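Local structure of thiol-activated cytolysin (Desulfobulbus propionicus, 6NAL) at residues Asn25-Ser30 with Asp155-Met160; Asn145-Ser150 with Leu190-Gln195; Lys186-Ile191 with Lys247-Leu252; Ser253-Glu258 with Ala357-Arg362; Ile287-Val292 with Leu304-Met309. The protein probably binds cholesterol-containing membranes, assembles there into rings and refolds to open large beta-barrel pores. All coordinates share one frame; numbering follows the deposited sequence.

Contact 1 (Asn25-Ser30 with Asp155-Met160); sequences NGTSIS and DENELM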
# COMPACT_ATOMS: atom_id res chain seq x y z
N ASN A 25 5.14 -30.09 -5.62
CA ASN A 25 4.75 -29.73 -4.27
C ASN A 25 5.52 -28.52 -3.76
O ASN A 25 6.75 -28.59 -3.59
CB ASN A 25 4.92 -30.85 -3.28
CG ASN A 25 4.50 -30.42 -1.89
OD1 ASN A 25 3.36 -29.93 -1.65
ND2 ASN A 25 5.44 -30.53 -0.96
N GLY A 26 4.80 -27.44 -3.49
CA GLY A 26 5.41 -26.22 -3.04
C GLY A 26 5.28 -26.09 -1.54
O GLY A 26 4.65 -26.89 -0.87
N THR A 27 5.95 -25.06 -1.04
CA THR A 27 5.78 -24.64 0.33
C THR A 27 4.33 -24.29 0.63
O THR A 27 3.62 -23.68 -0.17
CB THR A 27 6.67 -23.43 0.57
OG1 THR A 27 7.96 -23.71 0.02
CG2 THR A 27 6.80 -23.09 2.04
N SER A 28 3.89 -24.68 1.80
CA SER A 28 2.68 -24.11 2.34
C SER A 28 3.00 -23.33 3.61
O SER A 28 3.85 -23.72 4.41
CB SER A 28 1.65 -25.19 2.63
OG SER A 28 0.83 -24.75 3.71
N ILE A 29 2.35 -22.20 3.76
CA ILE A 29 2.37 -21.42 4.99
C ILE A 29 0.95 -21.49 5.54
O ILE A 29 -0.01 -21.34 4.79
CB ILE A 29 2.81 -19.97 4.71
CG1 ILE A 29 3.97 -19.94 3.71
CG2 ILE A 29 3.17 -19.29 6.03
CD1 ILE A 29 5.29 -20.30 4.31
N SER A 30 0.80 -21.76 6.81
CA SER A 30 -0.56 -21.99 7.32
C SER A 30 -0.78 -21.24 8.62
O SER A 30 -0.73 -21.80 9.71
CB SER A 30 -0.82 -23.49 7.48
OG SER A 30 0.05 -24.04 8.47
N ASP A 155 12.45 -19.24 -0.69
CA ASP A 155 13.00 -20.55 -0.33
C ASP A 155 13.28 -21.36 -1.60
O ASP A 155 13.05 -20.89 -2.73
CB ASP A 155 12.05 -21.32 0.62
CG ASP A 155 10.64 -21.54 0.04
OD1 ASP A 155 10.42 -21.12 -1.14
OD2 ASP A 155 9.77 -22.09 0.77
N GLU A 156 13.75 -22.59 -1.41
CA GLU A 156 14.17 -23.41 -2.54
C GLU A 156 13.03 -23.64 -3.52
O GLU A 156 13.28 -23.85 -4.71
CB GLU A 156 14.74 -24.75 -2.05
CG GLU A 156 16.07 -24.67 -1.30
CD GLU A 156 15.89 -24.59 0.23
OE1 GLU A 156 14.74 -24.30 0.70
OE2 GLU A 156 16.90 -24.80 0.97
N ASN A 157 11.78 -23.58 -3.05
CA ASN A 157 10.68 -23.95 -3.95
C ASN A 157 10.27 -22.80 -4.84
O ASN A 157 9.81 -23.02 -5.96
CB ASN A 157 9.47 -24.45 -3.18
CG ASN A 157 9.61 -25.90 -2.73
OD1 ASN A 157 9.97 -26.81 -3.52
ND2 ASN A 157 9.36 -26.13 -1.45
N GLU A 158 10.38 -21.58 -4.34
CA GLU A 158 10.13 -20.45 -5.20
C GLU A 158 11.21 -20.39 -6.25
O GLU A 158 10.92 -20.08 -7.40
CB GLU A 158 10.08 -19.12 -4.42
CG GLU A 158 9.26 -18.02 -5.18
CD GLU A 158 9.50 -16.56 -4.73
OE1 GLU A 158 10.03 -16.34 -3.61
OE2 GLU A 158 9.16 -15.62 -5.51
N LEU A 159 12.44 -20.74 -5.87
CA LEU A 159 13.56 -20.78 -6.80
C LEU A 159 13.29 -21.76 -7.91
O LEU A 159 13.34 -21.40 -9.09
CB LEU A 159 14.85 -21.17 -6.07
CG LEU A 159 16.14 -20.66 -6.71
CD1 LEU A 159 17.30 -20.44 -5.78
CD2 LEU A 159 16.59 -21.68 -7.76
N MSE A 160 12.97 -23.00 -7.57
CA MSE A 160 12.81 -24.01 -8.60
C MSE A 160 11.70 -23.61 -9.53
O MSE A 160 11.82 -23.74 -10.71
CB MSE A 160 12.51 -25.37 -8.00
CG MSE A 160 13.76 -26.13 -7.56
SE MSE A 160 13.26 -27.49 -6.22
CE MSE A 160 11.91 -28.43 -7.22

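Contact 2 (Asn145-Ser150 with Leu190-Gln195); sequences NFQYSS and LIRFKQ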
# COMPACT_ATOMS: atom_id res chain seq x y z
N ASN A 145 22.93 -13.90 -26.47
CA ASN A 145 21.56 -13.43 -26.68
C ASN A 145 20.70 -14.15 -25.63
O ASN A 145 20.31 -15.31 -25.84
CB ASN A 145 21.05 -13.71 -28.09
CG ASN A 145 19.56 -13.38 -28.23
OD1 ASN A 145 18.97 -12.82 -27.30
ND2 ASN A 145 18.94 -13.73 -29.36
N PHE A 146 20.39 -13.45 -24.54
CA PHE A 146 19.94 -14.13 -23.33
C PHE A 146 18.47 -13.85 -23.08
O PHE A 146 17.98 -12.76 -23.37
CB PHE A 146 20.77 -13.70 -22.11
CG PHE A 146 22.16 -14.33 -22.05
CD1 PHE A 146 22.32 -15.72 -21.93
CD2 PHE A 146 23.29 -13.55 -22.10
CE1 PHE A 146 23.59 -16.30 -21.86
CE2 PHE A 146 24.55 -14.13 -22.03
CZ PHE A 146 24.70 -15.51 -21.90
N GLN A 147 17.78 -14.88 -22.59
CA GLN A 147 16.56 -14.69 -21.81
C GLN A 147 16.92 -14.30 -20.37
O GLN A 147 17.88 -14.79 -19.79
CB GLN A 147 15.68 -15.93 -21.82
CG GLN A 147 14.52 -15.83 -20.86
CD GLN A 147 13.88 -17.18 -20.55
OE1 GLN A 147 14.12 -18.17 -21.26
NE2 GLN A 147 13.04 -17.23 -19.51
N TYR A 148 16.11 -13.41 -19.80
CA TYR A 148 16.45 -12.75 -18.56
C TYR A 148 15.35 -13.05 -17.55
O TYR A 148 14.19 -13.10 -17.91
CB TYR A 148 16.61 -11.27 -18.80
CG TYR A 148 17.00 -10.50 -17.59
CD1 TYR A 148 18.31 -10.46 -17.16
CD2 TYR A 148 16.06 -9.76 -16.89
CE1 TYR A 148 18.67 -9.73 -16.05
CE2 TYR A 148 16.41 -9.04 -15.76
CZ TYR A 148 17.72 -9.01 -15.37
OH TYR A 148 18.11 -8.29 -14.27
N SER A 149 15.75 -13.35 -16.31
CA SER A 149 14.80 -13.60 -15.23
C SER A 149 15.38 -13.05 -13.95
O SER A 149 16.57 -13.23 -13.71
CB SER A 149 14.50 -15.08 -14.97
OG SER A 149 13.98 -15.69 -16.13
N SER A 150 14.54 -12.44 -13.11
CA SER A 150 15.01 -11.94 -11.82
C SER A 150 13.89 -11.97 -10.81
O SER A 150 12.72 -11.84 -11.16
CB SER A 150 15.54 -10.52 -11.94
OG SER A 150 14.48 -9.62 -12.23
N LEU A 190 17.88 -13.10 -7.02
CA LEU A 190 18.50 -13.96 -8.02
C LEU A 190 18.19 -13.54 -9.44
O LEU A 190 17.03 -13.35 -9.81
CB LEU A 190 18.07 -15.40 -7.85
CG LEU A 190 19.02 -16.43 -8.46
CD1 LEU A 190 20.23 -16.57 -7.58
CD2 LEU A 190 18.26 -17.75 -8.58
N ILE A 191 19.23 -13.43 -10.25
CA ILE A 191 19.12 -13.15 -11.67
C ILE A 191 19.65 -14.34 -12.45
O ILE A 191 20.68 -14.91 -12.10
CB ILE A 191 19.91 -11.87 -12.02
CG1 ILE A 191 19.32 -10.66 -11.30
CG2 ILE A 191 19.95 -11.60 -13.53
CD1 ILE A 191 20.17 -9.43 -11.43
N ARG A 192 18.97 -14.66 -13.55
CA ARG A 192 19.43 -15.67 -14.46
C ARG A 192 19.43 -15.17 -15.89
O ARG A 192 18.40 -14.71 -16.37
CB ARG A 192 18.56 -16.90 -14.41
CG ARG A 192 19.16 -18.03 -15.14
CD ARG A 192 18.22 -19.17 -15.36
NE ARG A 192 16.97 -18.73 -15.96
CZ ARG A 192 15.96 -19.54 -16.20
NH1 ARG A 192 16.09 -20.83 -15.90
NH2 ARG A 192 14.83 -19.06 -16.73
N PHE A 193 20.55 -15.32 -16.57
CA PHE A 193 20.66 -15.14 -18.02
C PHE A 193 20.70 -16.51 -18.68
O PHE A 193 21.54 -17.34 -18.32
CB PHE A 193 21.93 -14.38 -18.39
CG PHE A 193 21.98 -12.96 -17.86
CD1 PHE A 193 22.38 -12.71 -16.58
CD2 PHE A 193 21.64 -11.91 -18.67
CE1 PHE A 193 22.43 -11.45 -16.08
CE2 PHE A 193 21.69 -10.64 -18.20
CZ PHE A 193 22.09 -10.40 -16.88
N LYS A 194 19.80 -16.77 -19.63
CA LYS A 194 19.74 -18.09 -20.22
C LYS A 194 19.74 -18.05 -21.74
O LYS A 194 18.90 -17.39 -22.34
CB LYS A 194 18.49 -18.83 -19.76
CG LYS A 194 18.36 -20.33 -20.25
CD LYS A 194 16.89 -20.82 -20.11
CE LYS A 194 16.92 -22.24 -19.63
NZ LYS A 194 15.82 -22.58 -18.62
N GLN A 195 20.63 -18.82 -22.36
CA GLN A 195 20.68 -18.88 -23.81
C GLN A 195 20.67 -20.32 -24.30
O GLN A 195 21.51 -21.11 -23.90
CB GLN A 195 21.92 -18.17 -24.37
CG GLN A 195 21.89 -18.11 -25.88
CD GLN A 195 23.05 -17.29 -26.46
OE1 GLN A 195 23.89 -16.80 -25.72
NE2 GLN A 195 23.10 -17.21 -27.80

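Contact 3 (Lys186-Ile191 with Lys247-Leu252); sequences KSVYLI and KFESKL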
# COMPACT_ATOMS: atom_id res chain seq x y z
N LYS A 186 19.33 -12.15 6.56
CA LYS A 186 19.66 -11.96 5.15
C LYS A 186 18.49 -12.27 4.22
O LYS A 186 17.66 -13.14 4.48
CB LYS A 186 20.85 -12.87 4.80
CG LYS A 186 22.23 -12.42 5.32
CD LYS A 186 23.31 -13.42 4.91
CE LYS A 186 24.60 -13.20 5.65
NZ LYS A 186 25.46 -14.40 5.50
N SER A 187 18.44 -11.52 3.13
CA SER A 187 17.55 -11.73 2.01
C SER A 187 18.36 -12.05 0.76
O SER A 187 19.58 -11.82 0.71
CB SER A 187 16.68 -10.49 1.77
OG SER A 187 17.49 -9.40 1.34
N VAL A 188 17.67 -12.60 -0.25
CA VAL A 188 18.34 -13.11 -1.45
C VAL A 188 17.62 -12.65 -2.71
O VAL A 188 16.41 -12.83 -2.85
CB VAL A 188 18.44 -14.65 -1.45
CG1 VAL A 188 19.14 -15.17 -2.69
CG2 VAL A 188 19.12 -15.18 -0.19
N TYR A 189 18.37 -12.12 -3.65
CA TYR A 189 17.84 -11.81 -4.96
C TYR A 189 18.61 -12.59 -6.04
O TYR A 189 19.84 -12.65 -6.04
CB TYR A 189 17.95 -10.30 -5.16
CG TYR A 189 17.21 -9.79 -6.35
CD1 TYR A 189 15.88 -9.50 -6.28
CD2 TYR A 189 17.84 -9.62 -7.53
CE1 TYR A 189 15.18 -9.04 -7.38
CE2 TYR A 189 17.15 -9.13 -8.65
CZ TYR A 189 15.81 -8.86 -8.56
OH TYR A 189 15.11 -8.40 -9.65
N LEU A 190 17.88 -13.10 -7.02
CA LEU A 190 18.50 -13.96 -8.02
C LEU A 190 18.19 -13.54 -9.44
O LEU A 190 17.03 -13.35 -9.81
CB LEU A 190 18.07 -15.40 -7.85
CG LEU A 190 19.02 -16.43 -8.46
CD1 LEU A 190 20.23 -16.57 -7.58
CD2 LEU A 190 18.26 -17.75 -8.58
N ILE A 191 19.23 -13.43 -10.25
CA ILE A 191 19.12 -13.15 -11.67
C ILE A 191 19.65 -14.34 -12.45
O ILE A 191 20.68 -14.91 -12.10
CB ILE A 191 19.91 -11.87 -12.02
CG1 ILE A 191 19.32 -10.66 -11.30
CG2 ILE A 191 19.95 -11.60 -13.53
CD1 ILE A 191 20.17 -9.43 -11.43
N LYS A 247 23.69 -14.31 -7.77
CA LYS A 247 23.02 -14.34 -6.48
C LYS A 247 23.47 -13.13 -5.69
O LYS A 247 24.67 -12.92 -5.50
CB LYS A 247 23.36 -15.63 -5.73
CG LYS A 247 22.71 -15.69 -4.37
CD LYS A 247 22.93 -17.08 -3.74
CE LYS A 247 23.55 -16.95 -2.34
NZ LYS A 247 24.84 -16.21 -2.44
N PHE A 248 22.51 -12.32 -5.24
CA PHE A 248 22.77 -11.16 -4.40
C PHE A 248 22.19 -11.43 -3.02
O PHE A 248 20.99 -11.69 -2.89
CB PHE A 248 22.14 -9.90 -4.97
CG PHE A 248 22.53 -9.59 -6.37
CD1 PHE A 248 21.87 -10.16 -7.44
CD2 PHE A 248 23.56 -8.70 -6.63
CE1 PHE A 248 22.25 -9.86 -8.74
CE2 PHE A 248 23.91 -8.38 -7.92
CZ PHE A 248 23.26 -8.97 -8.97
N GLU A 249 23.03 -11.37 -2.00
CA GLU A 249 22.68 -11.68 -0.63
C GLU A 249 23.07 -10.47 0.22
O GLU A 249 24.15 -9.88 0.04
CB GLU A 249 23.41 -12.93 -0.15
CG GLU A 249 22.67 -13.72 0.92
CD GLU A 249 23.35 -15.05 1.30
OE1 GLU A 249 24.09 -15.08 2.31
OE2 GLU A 249 23.12 -16.07 0.60
N SER A 250 22.18 -10.08 1.14
CA SER A 250 22.38 -8.85 1.89
C SER A 250 21.66 -8.94 3.22
O SER A 250 20.67 -9.66 3.35
CB SER A 250 21.85 -7.65 1.11
OG SER A 250 22.13 -6.46 1.79
N LYS A 251 22.14 -8.19 4.21
CA LYS A 251 21.34 -8.00 5.42
C LYS A 251 20.31 -6.89 5.26
O LYS A 251 19.40 -6.79 6.09
CB LYS A 251 22.26 -7.77 6.62
CG LYS A 251 22.91 -9.07 7.10
CD LYS A 251 23.74 -8.87 8.32
CE LYS A 251 23.40 -9.91 9.43
NZ LYS A 251 24.58 -10.74 9.86
N LEU A 252 20.46 -6.04 4.23
CA LEU A 252 19.39 -5.13 3.84
C LEU A 252 18.04 -5.81 3.77
O LEU A 252 17.96 -7.04 3.66
CB LEU A 252 19.63 -4.51 2.46
CG LEU A 252 20.91 -3.73 2.16
CD1 LEU A 252 21.07 -3.39 0.66
CD2 LEU A 252 20.93 -2.48 3.03

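Contact 4 (Ser253-Glu258 with Ala357-Arg362); sequences SSTELE and AEKTER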
# COMPACT_ATOMS: atom_id res chain seq x y z
N SER A 253 16.96 -5.03 3.83
CA SER A 253 15.62 -5.57 3.67
C SER A 253 15.39 -6.04 2.24
O SER A 253 16.01 -5.53 1.29
CB SER A 253 14.62 -4.49 4.01
OG SER A 253 14.63 -3.52 2.97
N SER A 254 14.46 -6.99 2.08
CA SER A 254 14.04 -7.43 0.76
C SER A 254 13.73 -6.25 -0.14
O SER A 254 14.07 -6.24 -1.33
CB SER A 254 12.79 -8.31 0.86
OG SER A 254 12.90 -9.17 1.95
N THR A 255 12.99 -5.28 0.38
CA THR A 255 12.52 -4.19 -0.46
C THR A 255 13.69 -3.34 -0.93
O THR A 255 13.75 -2.93 -2.10
CB THR A 255 11.51 -3.33 0.30
OG1 THR A 255 10.35 -4.13 0.65
CG2 THR A 255 11.13 -2.12 -0.53
N GLU A 256 14.63 -3.07 -0.02
CA GLU A 256 15.78 -2.25 -0.36
C GLU A 256 16.78 -3.04 -1.20
O GLU A 256 17.39 -2.48 -2.11
CB GLU A 256 16.43 -1.68 0.92
CG GLU A 256 16.94 -0.24 0.76
CD GLU A 256 16.78 0.60 2.03
OE1 GLU A 256 16.98 0.03 3.13
OE2 GLU A 256 16.47 1.83 1.93
N LEU A 257 16.95 -4.34 -0.94
CA LEU A 257 17.77 -5.15 -1.84
C LEU A 257 17.20 -5.13 -3.26
O LEU A 257 17.90 -4.78 -4.22
CB LEU A 257 17.89 -6.58 -1.30
CG LEU A 257 18.80 -7.54 -2.08
CD1 LEU A 257 20.25 -7.06 -2.07
CD2 LEU A 257 18.76 -8.92 -1.53
N GLU A 258 15.91 -5.43 -3.42
CA GLU A 258 15.31 -5.45 -4.75
C GLU A 258 15.42 -4.10 -5.44
O GLU A 258 15.72 -4.03 -6.64
CB GLU A 258 13.85 -5.92 -4.65
CG GLU A 258 13.05 -5.89 -5.96
CD GLU A 258 11.76 -6.72 -5.93
OE1 GLU A 258 11.02 -6.63 -4.92
OE2 GLU A 258 11.49 -7.45 -6.92
N ALA A 357 5.82 -12.36 1.42
CA ALA A 357 6.46 -11.17 0.85
C ALA A 357 6.53 -10.15 1.97
O ALA A 357 5.51 -9.88 2.62
CB ALA A 357 5.69 -10.59 -0.34
N GLU A 358 7.72 -9.58 2.20
CA GLU A 358 7.91 -8.53 3.21
C GLU A 358 8.16 -7.16 2.58
O GLU A 358 9.10 -7.00 1.81
CB GLU A 358 9.09 -8.87 4.12
CG GLU A 358 8.98 -10.27 4.65
CD GLU A 358 10.17 -10.66 5.50
OE1 GLU A 358 9.97 -11.32 6.57
OE2 GLU A 358 11.30 -10.22 5.15
N LYS A 359 7.32 -6.19 2.91
CA LYS A 359 7.44 -4.84 2.37
C LYS A 359 7.87 -3.93 3.52
O LYS A 359 7.24 -3.91 4.57
CB LYS A 359 6.14 -4.33 1.76
CG LYS A 359 6.26 -2.87 1.29
CD LYS A 359 4.94 -2.32 0.80
CE LYS A 359 5.11 -1.00 0.06
NZ LYS A 359 6.54 -0.56 -0.13
N THR A 360 8.99 -3.26 3.33
CA THR A 360 9.54 -2.27 4.23
C THR A 360 9.40 -0.92 3.56
O THR A 360 9.69 -0.79 2.37
CB THR A 360 11.01 -2.59 4.48
OG1 THR A 360 11.15 -3.87 5.13
CG2 THR A 360 11.62 -1.50 5.32
N GLU A 361 8.87 0.07 4.29
CA GLU A 361 8.85 1.47 3.88
C GLU A 361 9.60 2.30 4.90
O GLU A 361 9.45 2.09 6.11
CB GLU A 361 7.42 2.04 3.75
CG GLU A 361 6.64 1.46 2.57
CD GLU A 361 6.79 2.29 1.29
OE1 GLU A 361 7.32 1.76 0.27
OE2 GLU A 361 6.34 3.47 1.31
N ARG A 362 10.41 3.21 4.41
CA ARG A 362 11.16 4.14 5.25
C ARG A 362 10.56 5.52 5.03
O ARG A 362 10.39 5.96 3.89
CB ARG A 362 12.66 4.10 4.92
CG ARG A 362 13.32 2.71 5.04
CD ARG A 362 14.82 2.69 4.64
NE ARG A 362 15.62 3.52 5.54
CZ ARG A 362 16.26 3.07 6.61
NH1 ARG A 362 16.23 1.77 6.91
NH2 ARG A 362 16.95 3.92 7.39
O HOH W 1 13.00 -7.81 4.13
O HOH W 2 11.48 -5.83 2.85

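Contact 5 (Ile287-Val292 with Leu304-Met309); sequences IDVSIV and LSLNSM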
# COMPACT_ATOMS: atom_id res chain seq x y z
N ILE A 287 26.13 -5.67 -0.17
CA ILE A 287 25.61 -6.71 -1.05
C ILE A 287 26.75 -7.60 -1.52
O ILE A 287 27.67 -7.14 -2.21
CB ILE A 287 24.84 -6.09 -2.23
CG1 ILE A 287 23.73 -5.18 -1.67
CG2 ILE A 287 24.24 -7.16 -3.11
CD1 ILE A 287 22.91 -4.45 -2.72
N ASP A 288 26.68 -8.88 -1.16
CA ASP A 288 27.62 -9.90 -1.60
C ASP A 288 27.14 -10.57 -2.89
O ASP A 288 26.02 -11.07 -2.95
CB ASP A 288 27.79 -10.98 -0.53
CG ASP A 288 28.51 -10.50 0.72
OD1 ASP A 288 29.23 -9.47 0.68
OD2 ASP A 288 28.36 -11.17 1.77
N VAL A 289 28.01 -10.63 -3.90
CA VAL A 289 27.68 -11.18 -5.21
C VAL A 289 28.33 -12.54 -5.38
O VAL A 289 29.50 -12.74 -5.03
CB VAL A 289 28.10 -10.23 -6.35
CG1 VAL A 289 27.56 -10.74 -7.67
CG2 VAL A 289 27.67 -8.81 -6.06
N SER A 290 27.58 -13.49 -5.92
CA SER A 290 28.07 -14.81 -6.28
C SER A 290 27.59 -15.09 -7.67
O SER A 290 26.49 -14.68 -8.03
CB SER A 290 27.58 -15.87 -5.35
OG SER A 290 28.19 -15.67 -4.10
N ILE A 291 28.39 -15.80 -8.45
CA ILE A 291 28.08 -16.06 -9.85
C ILE A 291 28.49 -17.46 -10.23
O ILE A 291 29.59 -17.93 -9.91
CB ILE A 291 28.79 -15.07 -10.78
CG1 ILE A 291 28.38 -13.66 -10.41
CG2 ILE A 291 28.48 -15.41 -12.17
CD1 ILE A 291 29.08 -12.65 -11.26
N VAL A 292 27.63 -18.11 -10.97
CA VAL A 292 27.94 -19.40 -11.53
C VAL A 292 27.62 -19.36 -13.02
O VAL A 292 26.57 -18.87 -13.44
CB VAL A 292 27.19 -20.54 -10.81
CG1 VAL A 292 25.77 -20.28 -10.83
CG2 VAL A 292 27.45 -21.86 -11.47
N LEU A 304 32.55 -11.03 -4.74
CA LEU A 304 32.67 -9.80 -5.48
C LEU A 304 31.80 -8.70 -4.86
O LEU A 304 30.83 -8.97 -4.12
CB LEU A 304 32.27 -10.05 -6.93
CG LEU A 304 33.23 -10.92 -7.76
CD1 LEU A 304 33.61 -12.19 -7.06
CD2 LEU A 304 32.54 -11.21 -9.06
N SER A 305 32.17 -7.46 -5.17
CA SER A 305 31.47 -6.28 -4.65
C SER A 305 31.13 -5.26 -5.73
O SER A 305 31.88 -5.03 -6.68
CB SER A 305 32.28 -5.55 -3.60
OG SER A 305 31.80 -4.23 -3.48
N LEU A 306 30.00 -4.62 -5.55
CA LEU A 306 29.54 -3.66 -6.53
C LEU A 306 30.08 -2.25 -6.30
O LEU A 306 29.77 -1.37 -7.11
CB LEU A 306 28.03 -3.62 -6.51
CG LEU A 306 27.45 -5.03 -6.51
CD1 LEU A 306 26.87 -5.35 -5.14
CD2 LEU A 306 26.41 -5.09 -7.60
N ASN A 307 30.82 -1.99 -5.23
CA ASN A 307 31.50 -0.71 -5.17
C ASN A 307 32.55 -0.61 -6.27
O ASN A 307 32.57 0.36 -7.04
CB ASN A 307 32.15 -0.51 -3.80
CG ASN A 307 31.13 -0.19 -2.73
OD1 ASN A 307 31.27 -0.61 -1.58
ND2 ASN A 307 30.08 0.54 -3.11
N SER A 308 33.39 -1.64 -6.38
CA SER A 308 34.50 -1.66 -7.32
C SER A 308 34.04 -1.59 -8.77
O SER A 308 33.34 -2.48 -9.25
CB SER A 308 35.30 -2.94 -7.08
OG SER A 308 35.93 -3.40 -8.27
N MSE A 309 34.46 -0.54 -9.46
CA MSE A 309 34.28 -0.48 -10.90
C MSE A 309 34.89 -1.67 -11.67
O MSE A 309 34.49 -1.97 -12.78
CB MSE A 309 34.91 0.80 -11.47
CG MSE A 309 34.44 2.10 -10.87
SE MSE A 309 35.33 3.64 -11.69
CE MSE A 309 36.29 2.77 -13.19

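Contact 1 (Asn25-Ser30 with Asp155-Met160)
A side-chain N-cap opens helix 156-163, and the loop of residues 25-30 docks onto that cap through one threonine. Everything tight here gathers round Thr-27 OG1. Its hydroxyl donates to Asp-155 OD2 at 2.5 Å, the two side chains meeting tip to tip, with the hydroxyl oxygen above the carboxylate plane. The same OG1 accepts from Asn-157 ND2 at 3.2 Å; this bond is close to straight (163°), and the hydroxyl lies nearly in the amide plane, which helps to fix how the amide is turned. Thr-27 sets its OG1 anti to its own carbonyl carbon, so CG2 also reaches Asp-155 OD2, at 3.4 Å. Away from this knot the contact loosens quickly. Asn-25 offers little more than its backbone, with its O 3.7 Å from Asn-157 OD1, and beyond Thr-27 the loop makes no contact with residues 155-160. The loop is also held by strand 349-372, where Thr-353 OG1 takes the Thr-27 N-H. In cytolysins of this family that strand belongs to the long curved domain 2, so the contact joins a loop beside domain 2 to the helix start. The helix start and the threonine hydroxyl would both favour a charged Asp-155. Its CG sits in the crowded position between backbone N and carbonyl carbon (chi1 58°), which lets OD1 accept from Glu-158 N at 3.2 Å.

Contact 2 (Asn145-Ser150 with Leu190-Gln195)
Phe-193 meets two aromatic rings from residues 145-150. Tyr-148 turns its edge onto a face of Phe-193, Tyr-148 CD1 reaching Phe-193 CE2 at 3.5 Å, ring planes 66° apart. The edge of Phe-193 is itself directed at the face of Phe-146 in an offset edge-to-face pair, and Phe-193 CB sits over that face, 3.9 Å from the ring centroid. Gln-195 OE1 takes the opposite face of Phe-146. Ile-191 CG2 closes on Tyr-148 CE1 at 3.4 Å. An antiparallel ladder, hydrogen-bonded at Gln-147 with Lys-194 and Ser-149 with Arg-192, joins strands 147-152 and 187-202 of the bent central sheet of the MACPF/CDC fold. The other face carries Arg-192, whose NH2 merely touches Ser-149 OG (3.5 Å); NH1 bonds Gln-243 weakly and NE is buried without a partner in the model. Asn-145 N donates to Gln-195 OE1 (3.1 Å, 165°) from above the amide plane. Further out, Asn-145 OD1 bonds Thr-442 of the second subunit, and Tyr-445 OH of that subunit hydrogen-bonds Tyr-148 N.

Contact 3 (Lys186-Ile191 with Lys247-Leu252)
Backbone bonds come first: strands 187-202 and 232-250, neighbours in the central sheet of the MACPF/CDC fold, run antiparallel here, with hydrogen-bonded pairs at Ser-187 with Ser-250 and Tyr-189 with Phe-248. The second has the shorter, straighter bonds, Tyr-189 N to Phe-248 O and Phe-248 N to Tyr-189 O both 2.8 Å. Apolar contacts lie on both faces. With that pair, Phe-248 lies alongside Tyr-189, Phe-248 CD1 4.1 Å from Tyr-189 CD2, and Phe-248 CE1 meets Ile-191 CD1 at 3.4 Å. On the opposite face Leu-190 CD1 rests on Lys-247 CA at 3.7 Å. Glu-249, on this second face, bridges from OE1 to NZ of Lys-186, just before the neighbouring strand, at 3.5 Å, while its OE2 pairs with Lys-247 NZ along its own strand. Where strand 232-250 ends, Ser-250 OG accepts from Leu-252 N at 3.0 Å, an ST turn. With two lysines near, the Glu-249 carboxylate is probably kept ionised, its charge shared over two long bridges.

Contact 4 (Ser253-Glu258 with Ala357-Arg362)
The oxygen of water 2 is gripped by three bonds: it accepts from Thr-255 N at 2.9 Å, donates to Glu-358 O at 2.8 Å and pairs with Thr-360 OG1 at 3.0 Å. Beside it runs the direct link, Thr-360 N to Thr-255 OG1, 3.1 Å and almost straight at 170°. Thr-255 reaches it because OG1 is anti to the carbonyl carbon (chi1 -62°). Water 1 makes a second bridge, accepting from Ser-254 N and donating to Glu-358 OE2, 3.1 Å away. The cap of this turn, Ser-253 OG, takes Glu-256 N at 3.0 Å. The rest is looser: Glu-256 OE2 touches Arg-362 CD at 3.3 Å but lies well out of the guanidinium plane, so charges attract without a salt bridge; Arg-362 NH2 turns to Asp-41. The capped start of helix 254-264 crosses strand 349-372 at 81° (short-segment axes). As in related cytolysins, that strand belongs to the long domain 2, and the helix is probably one destined to refold into a membrane hairpin.

Contact 5 (Ile287-Val292 with Leu304-Met309)
Leu-306 swings its CG anti to the carbonyl carbon (chi1 -46°) and then takes an unusual second torsion of 107°, which drives CD1 in between two side chains of the facing strand. Strands 287-294 and 299-305 form a beta hairpin here, its second strand giving way to a turn. In this family the equivalent short last strand covers the sheet edge and is thought to move aside when subunits pair. CD1 of Leu-306 lands 3.6 Å from Ile-287 CB and 3.7 Å from Val-289 CG2, the Leu-306 and Val-289 side chains crossing at about a right angle. Backbone support between the segments is slight: Val-289 N reaches Leu-304 O at a long 3.3 Å, approaching from above the carbonyl plane. Leu-304 adds its own side chain, CB to Val-289 CB at 4.2 Å and CD2 at the tip of Ile-291, while Ile-315 of helix 309-320 packs on Val-289 and Ile-291. Ser-305 forms an ST turn, its OG accepting from Asn-307 N at 3.0 Å.

In the fold
Contacts 2, 3 and 5 step across one sheet: contacts 2 and 3 share Leu-190 and Ile-191 on strand 187-202, and contacts 3 and 5 join through backbone bonds such as Lys-247 N to Ser-290 O. Contacts 1 and 4 lie at the surface, each setting a helix start against the domain 2 side, and both rely on hydroxyls, caps and carboxylates, with water added in contact 4. By contrast, contact 5 is buried and almost wholly apolar, while contact 2 adds an aromatic cluster to its ladder and contact 3 a salt-bridge network. Leu-159 of contact 1 packs on Leu-190, and Leu-257 of contact 4 on Ser-187 and Ile-287, so both surface helices rest on the sheet.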